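PDB 7D1B: leucine aminopeptidase from Fimbriiglobus ruber, which probably acts as a zinc-dependent glutaminyl cyclase of the M28 peptidase family, turning N-terminal glutamine of peptides into pyroglutamate. Local coordinates for residues K122-C128 with Y224-V230; G251-V256 with I295-D299. One frame throughout, in Å; residues are numbered along the deposited sequence. Where two conformers were deposited one is given.

In the fold
Contacts 1 and 2 adjoin in one mixed sheet, their centres about 11 Å apart. Contact 1 joins the inner strands 123-130 and 225-232; contact 2 sets the start of helix 253-266 against the edge strand 297-300, the other neighbour of 225-232. A229 links them through two probable backbone hydrogen bonds, from A229 N to P296 O (2.8 Å) and from V298 N to A229 O (3.0 Å). L255 of contact 2 also packs on A229. Both contacts lie away from the zinc ion held by D155, E188 and H309. K122, the first residue of contact 1, has its side chain about 4 Å, between nearest atoms, from a bound PG5, probably a crystallisation additive.

Contact 1: K122-C128 with Y224-V230; sequences KARLIVC and YRYTGAV
R124 reaches out from strand 123-128 and lays its CD methylene on one face of the Y224 ring, with CD 3.4 Å from Y224 CD1 and displaced toward the rim. The side chain bends at chi3 (70°), which turns its guanidinium steeply to the ring, the planes 73° apart. The contact is therefore mainly CH-pi, with at most a weak cation-pi term. Farther out above that face, the guanidinium forms a salt bridge with D180 and hydrogen bonds with the carbonyls of W117 and F118. Y226 stands next along the same face of the sheet. I126 CD1 sits over the middle of its ring, 3.6 Å from the centroid, while Y224 CE1 approaches the opposite face. R124 O lies at the ring's edge, 3.5 Å from Y226 CD1, and the Y226 hydroxyl hydrogen bonds to D180. An alanine in place of Y226 would probably leave I126 CD1 and Y224 without the ring between them and deprive D180 of a partner that helps to position it beside R124. Further on, I126 CB meets A229 CB at 3.7 Å. On the face that carries L125, its CD2 methyl touches T227 OG1 at 3.5 Å, the two side chains running obliquely to each other. The strands run parallel, their short axes crossing at 44° while the backbones stay paired. Their ladder skips T227, an extra residue that forms a beta bulge: T227 N donates to R124 O (2.9 Å), then I126 N donates to G228 O (2.9 Å), while G228 N is buried without a partner. Helix 206-218 covers the I126 and Y226 side through F211 and Y215, and helix 320-336 covers L125 and V230 through W333. Parallel neighbours enclosed in this way are typical of the central sheet in the alpha/beta/alpha sandwich of M28 zinc exopeptidases.

Contact 2: G251-V256 with I295-D299; sequences GAPNLV and IPAVD
The backbone of A252, which leaves helix 246-251 and serves as N-cap of helix 253-266, comes closest to P296 just before the edge strand, their CA atoms 4.6 Å apart, and V256 N closes the first helical turn on A252 O. A252 CB points to the strand and fits between P296 CB, at 3.7 Å, and V298 CG2, at the same 3.7 Å. V298 carries much of the apolar contact through that one methyl. With CG1 anti to the backbone N (chi1 169°), CG2 is placed beside the N, where it also meets V256 CG2 at 3.6 Å, the two side chains crossing at about a right angle. This is helix-on-sheet packing at the margin of an alpha/beta sandwich: helix 253-266 covers V298, with L259 and W260 adding to the cover, whereas A297 points away from 251-256 and touches helix 287-292. L255 extends toward the strand and slants across V298, its CB 4.0 Å from V298 CG2. Its CD1 methyl reaches further, to 3.4 Å from P296 O. L255 also touches V230 of the neighbouring strand.

Contact 1: K122-C128 with Y224-V230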
loop_
_atom_site.group_PDB
_atom_site.type_symbol
_atom_site.label_atom_id
_atom_site.label_comp_id
_atom_site.label_asym_id
_atom_site.label_seq_id
_atom_site.Cartn_x
_atom_site.Cartn_y
_atom_site.Cartn_z
ATOM N N LYS A 122 -7.947 -8.177 -19.861
ATOM C CA LYS A 122 -9.230 -7.501 -19.680
ATOM C C LYS A 122 -9.615 -7.300 -18.221
ATOM O O LYS A 122 -10.467 -6.453 -17.936
ATOM C CB LYS A 122 -10.331 -8.257 -20.423
ATOM C CG LYS A 122 -10.142 -8.217 -21.924
ATOM C CD LYS A 122 -11.260 -8.926 -22.659
ATOM C CE LYS A 122 -10.971 -9.010 -24.159
ATOM N NZ LYS A 122 -12.080 -9.649 -24.896
ATOM N N ALA A 123 -9.027 -8.051 -17.300
ATOM C CA ALA A 123 -9.232 -7.846 -15.871
ATOM C C ALA A 123 -7.885 -7.508 -15.264
ATOM O O ALA A 123 -6.881 -8.141 -15.609
ATOM C CB ALA A 123 -9.769 -9.118 -15.214
ATOM N N ARG A 124 -7.866 -6.533 -14.353
ATOM C CA ARG A 124 -6.645 -6.120 -13.685
ATOM C C ARG A 124 -6.861 -6.075 -12.182
ATOM O O ARG A 124 -7.937 -5.700 -11.703
ATOM C CB ARG A 124 -6.177 -4.740 -14.163
ATOM C CG ARG A 124 -5.993 -4.632 -15.669
ATOM C CD ARG A 124 -5.289 -3.324 -16.119
ATOM N NE ARG A 124 -3.888 -3.323 -15.721
ATOM C CZ ARG A 124 -2.943 -4.070 -16.291
ATOM N NH1 ARG A 124 -3.224 -4.825 -17.350
ATOM N NH2 ARG A 124 -1.714 -4.063 -15.780
ATOM N N LEU A 125 -5.825 -6.469 -11.446
ATOM C CA LEU A 125 -5.748 -6.330 -10.003
ATOM C C LEU A 125 -4.832 -5.175 -9.654
ATOM O O LEU A 125 -3.895 -4.860 -10.389
ATOM C CB LEU A 125 -5.201 -7.601 -9.364
ATOM C CG LEU A 125 -6.004 -8.882 -9.547
ATOM C CD1 LEU A 125 -5.320 -10.020 -8.800
ATOM C CD2 LEU A 125 -7.448 -8.731 -9.089
ATOM N N ILE A 126 -5.058 -4.617 -8.470
ATOM C CA ILE A 126 -4.206 -3.584 -7.900
ATOM C C ILE A 126 -3.543 -4.111 -6.634
ATOM O O ILE A 126 -4.212 -4.696 -5.775
ATOM C CB ILE A 126 -5.040 -2.333 -7.558
ATOM C CG1 ILE A 126 -5.566 -1.674 -8.840
ATOM C CG2 ILE A 126 -4.232 -1.369 -6.690
ATOM C CD1 ILE A 126 -6.710 -0.730 -8.595
ATOM N N VAL A 127 -2.242 -3.857 -6.501
ATOM C CA VAL A 127 -1.538 -3.913 -5.223
ATOM C C VAL A 127 -1.162 -2.476 -4.939
ATOM O O VAL A 127 -0.527 -1.830 -5.782
ATOM C CB VAL A 127 -0.285 -4.808 -5.302
ATOM C CG1 VAL A 127 0.476 -4.739 -3.983
ATOM C CG2 VAL A 127 -0.652 -6.245 -5.671
ATOM N N CYS A 128 -1.560 -1.952 -3.775
ATOM C CA CYS A 128 -1.401 -0.517 -3.554
ATOM C C CYS A 128 -0.885 -0.223 -2.149
ATOM O O CYS A 128 -0.928 -1.062 -1.243
ATOM C CB CYS A 128 -2.686 0.267 -3.912
ATOM S SG CYS A 128 -4.145 -0.165 -2.971
ATOM N N TYR A 224 -10.250 -2.594 -20.048
ATOM C CA TYR A 224 -10.124 -3.500 -18.920
ATOM C C TYR A 224 -11.019 -2.982 -17.802
ATOM O O TYR A 224 -11.492 -1.841 -17.833
ATOM C CB TYR A 224 -8.669 -3.591 -18.416
ATOM C CG TYR A 224 -8.140 -2.261 -17.908
ATOM C CD1 TYR A 224 -8.360 -1.848 -16.592
ATOM C CD2 TYR A 224 -7.437 -1.406 -18.755
ATOM C CE1 TYR A 224 -7.898 -0.615 -16.152
ATOM C CE2 TYR A 224 -6.977 -0.182 -18.319
ATOM C CZ TYR A 224 -7.200 0.201 -17.019
ATOM O OH TYR A 224 -6.734 1.423 -16.596
ATOM N N ARG A 225 -11.217 -3.819 -16.792
ATOM C CA ARG A 225 -11.820 -3.391 -15.539
ATOM C C ARG A 225 -10.949 -3.870 -14.386
ATOM O O ARG A 225 -10.302 -4.916 -14.477
ATOM C CB ARG A 225 -13.218 -3.974 -15.350
ATOM C CG ARG A 225 -14.223 -3.506 -16.378
ATOM C CD ARG A 225 -14.526 -2.005 -16.221
ATOM N NE ARG A 225 -15.569 -1.542 -17.136
ATOM C CZ ARG A 225 -15.337 -1.124 -18.375
ATOM N NH1 ARG A 225 -14.098 -1.107 -18.853
ATOM N NH2 ARG A 225 -16.345 -0.714 -19.137
ATOM N N TYR A 226 -10.942 -3.101 -13.294
ATOM C CA TYR A 226 -10.280 -3.520 -12.064
ATOM C C TYR A 226 -11.217 -4.432 -11.289
ATOM O O TYR A 226 -12.323 -4.027 -10.920
ATOM C CB TYR A 226 -9.908 -2.309 -11.215
ATOM C CG TYR A 226 -8.677 -1.577 -11.692
ATOM C CD1 TYR A 226 -7.455 -2.248 -11.803
ATOM C CD2 TYR A 226 -8.717 -0.214 -11.978
ATOM C CE1 TYR A 226 -6.314 -1.594 -12.235
ATOM C CE2 TYR A 226 -7.572 0.457 -12.381
ATOM C CZ TYR A 226 -6.369 -0.237 -12.501
ATOM O OH TYR A 226 -5.239 0.422 -12.913
ATOM N N THR A 227 -10.778 -5.654 -11.016
ATOM C CA THR A 227 -11.624 -6.628 -10.347
ATOM C C THR A 227 -11.292 -6.798 -8.871
ATOM O O THR A 227 -12.048 -7.469 -8.154
ATOM C CB THR A 227 -11.558 -7.974 -11.067
ATOM O OG1 THR A 227 -10.189 -8.363 -11.153
ATOM C CG2 THR A 227 -12.150 -7.856 -12.486
ATOM N N GLY A 228 -10.211 -6.198 -8.388
ATOM C CA GLY A 228 -9.878 -6.300 -6.982
ATOM C C GLY A 228 -8.632 -5.496 -6.697
ATOM O O GLY A 228 -7.794 -5.262 -7.586
ATOM N N ALA A 229 -8.498 -5.109 -5.422
ATOM C CA ALA A 229 -7.356 -4.336 -4.961
ATOM C C ALA A 229 -6.994 -4.757 -3.552
ATOM O O ALA A 229 -7.877 -4.963 -2.720
ATOM C CB ALA A 229 -7.661 -2.840 -4.970
ATOM N N VAL A 230 -5.691 -4.842 -3.285
ATOM C CA VAL A 230 -5.170 -5.057 -1.940
ATOM C C VAL A 230 -4.312 -3.867 -1.573
ATOM O O VAL A 230 -3.340 -3.568 -2.275
ATOM C CB VAL A 230 -4.388 -6.377 -1.808
ATOM C CG1 VAL A 230 -3.751 -6.439 -0.436
ATOM C CG2 VAL A 230 -5.312 -7.559 -2.033
#

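Contact 2: G251-V256 with I295-D299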
loop_
_atom_site.group_PDB
_atom_site.type_symbol
_atom_site.label_atom_id
_atom_site.label_comp_id
_atom_site.label_asym_id
_atom_site.label_seq_id
_atom_site.Cartn_x
_atom_site.Cartn_y
_atom_site.Cartn_z
ATOM N N GLY A 251 -16.920 -4.575 1.714
ATOM C CA GLY A 251 -16.715 -4.235 0.321
ATOM C C GLY A 251 -16.206 -5.373 -0.526
ATOM O O GLY A 251 -16.412 -5.358 -1.742
ATOM N N ALA A 252 -15.554 -6.365 0.082
ATOM C CA ALA A 252 -14.822 -7.341 -0.720
ATOM C C ALA A 252 -14.815 -8.720 -0.066
ATOM O O ALA A 252 -13.745 -9.303 0.150
ATOM C CB ALA A 252 -13.397 -6.834 -0.934
ATOM N N PRO A 253 -15.989 -9.305 0.223
ATOM C CA PRO A 253 -15.999 -10.598 0.928
ATOM C C PRO A 253 -15.244 -11.699 0.214
ATOM O O PRO A 253 -14.534 -12.470 0.874
ATOM C CB PRO A 253 -17.492 -10.916 1.071
ATOM C CG PRO A 253 -18.188 -10.036 0.050
ATOM C CD PRO A 253 -17.341 -8.806 -0.080
ATOM N N ASN A 254 -15.384 -11.821 -1.109
ATOM C CA ASN A 254 -14.676 -12.905 -1.787
ATOM C C ASN A 254 -13.182 -12.655 -1.868
ATOM O O ASN A 254 -12.398 -13.615 -1.873
ATOM C CB ASN A 254 -15.242 -13.190 -3.178
ATOM C CG ASN A 254 -14.484 -14.381 -3.863
ATOM O OD1 ASN A 254 -14.609 -15.523 -3.424
ATOM N ND2 ASN A 254 -13.661 -14.101 -4.877
ATOM N N LEU A 255 -12.771 -11.386 -1.962
ATOM C CA LEU A 255 -11.349 -11.067 -1.952
ATOM C C LEU A 255 -10.739 -11.436 -0.604
ATOM O O LEU A 255 -9.675 -12.061 -0.550
ATOM C CB LEU A 255 -11.159 -9.584 -2.296
ATOM C CG LEU A 255 -9.852 -9.181 -2.973
ATOM C CD1 LEU A 255 -9.922 -7.701 -3.289
ATOM C CD2 LEU A 255 -8.602 -9.510 -2.214
ATOM N N VAL A 256 -11.407 -11.065 0.497
ATOM C CA VAL A 256 -10.928 -11.484 1.809
ATOM C C VAL A 256 -10.789 -13.002 1.856
ATOM O O VAL A 256 -9.764 -13.544 2.296
ATOM C CB VAL A 256 -11.853 -10.970 2.929
ATOM C CG1 VAL A 256 -11.393 -11.521 4.273
ATOM C CG2 VAL A 256 -11.875 -9.447 2.981
ATOM N N ILE A 295 -14.507 -1.079 -6.971
ATOM C CA ILE A 295 -13.391 -2.020 -6.997
ATOM C C ILE A 295 -13.334 -2.685 -5.625
ATOM O O ILE A 295 -12.989 -2.011 -4.640
ATOM C CB ILE A 295 -12.062 -1.312 -7.298
ATOM C CG1 ILE A 295 -12.134 -0.480 -8.591
ATOM C CG2 ILE A 295 -10.926 -2.339 -7.319
ATOM C CD1 ILE A 295 -10.941 0.449 -8.767
ATOM N N PRO A 296 -13.639 -3.979 -5.505
ATOM C CA PRO A 296 -13.505 -4.628 -4.192
ATOM C C PRO A 296 -12.081 -4.444 -3.690
ATOM O O PRO A 296 -11.121 -4.745 -4.402
ATOM C CB PRO A 296 -13.820 -6.094 -4.493
ATOM C CG PRO A 296 -14.632 -6.082 -5.776
ATOM C CD PRO A 296 -14.083 -4.915 -6.558
ATOM N N ALA A 297 -11.940 -3.914 -2.471
ATOM C CA ALA A 297 -10.624 -3.514 -1.986
ATOM C C ALA A 297 -10.483 -3.847 -0.506
ATOM O O ALA A 297 -11.319 -3.462 0.326
ATOM C CB ALA A 297 -10.357 -2.028 -2.231
ATOM N N VAL A 298 -9.397 -4.551 -0.191
ATOM C CA VAL A 298 -9.112 -5.029 1.161
ATOM C C VAL A 298 -7.881 -4.322 1.695
ATOM O O VAL A 298 -6.869 -4.210 0.996
ATOM C CB VAL A 298 -8.888 -6.554 1.147
ATOM C CG1 VAL A 298 -8.326 -7.054 2.469
ATOM C CG2 VAL A 298 -10.164 -7.256 0.756
ATOM N N ASP A 299 -7.953 -3.914 2.963
ATOM C CA ASP A 299 -6.819 -3.341 3.684
ATOM C C ASP A 299 -6.137 -4.453 4.472
ATOM O O ASP A 299 -6.750 -5.058 5.357
ATOM C CB ASP A 299 -7.320 -2.235 4.612
ATOM C CG ASP A 299 -6.228 -1.299 5.084
ATOM O OD1 ASP A 299 -5.034 -1.490 4.759
ATOM O OD2 ASP A 299 -6.617 -0.321 5.788
#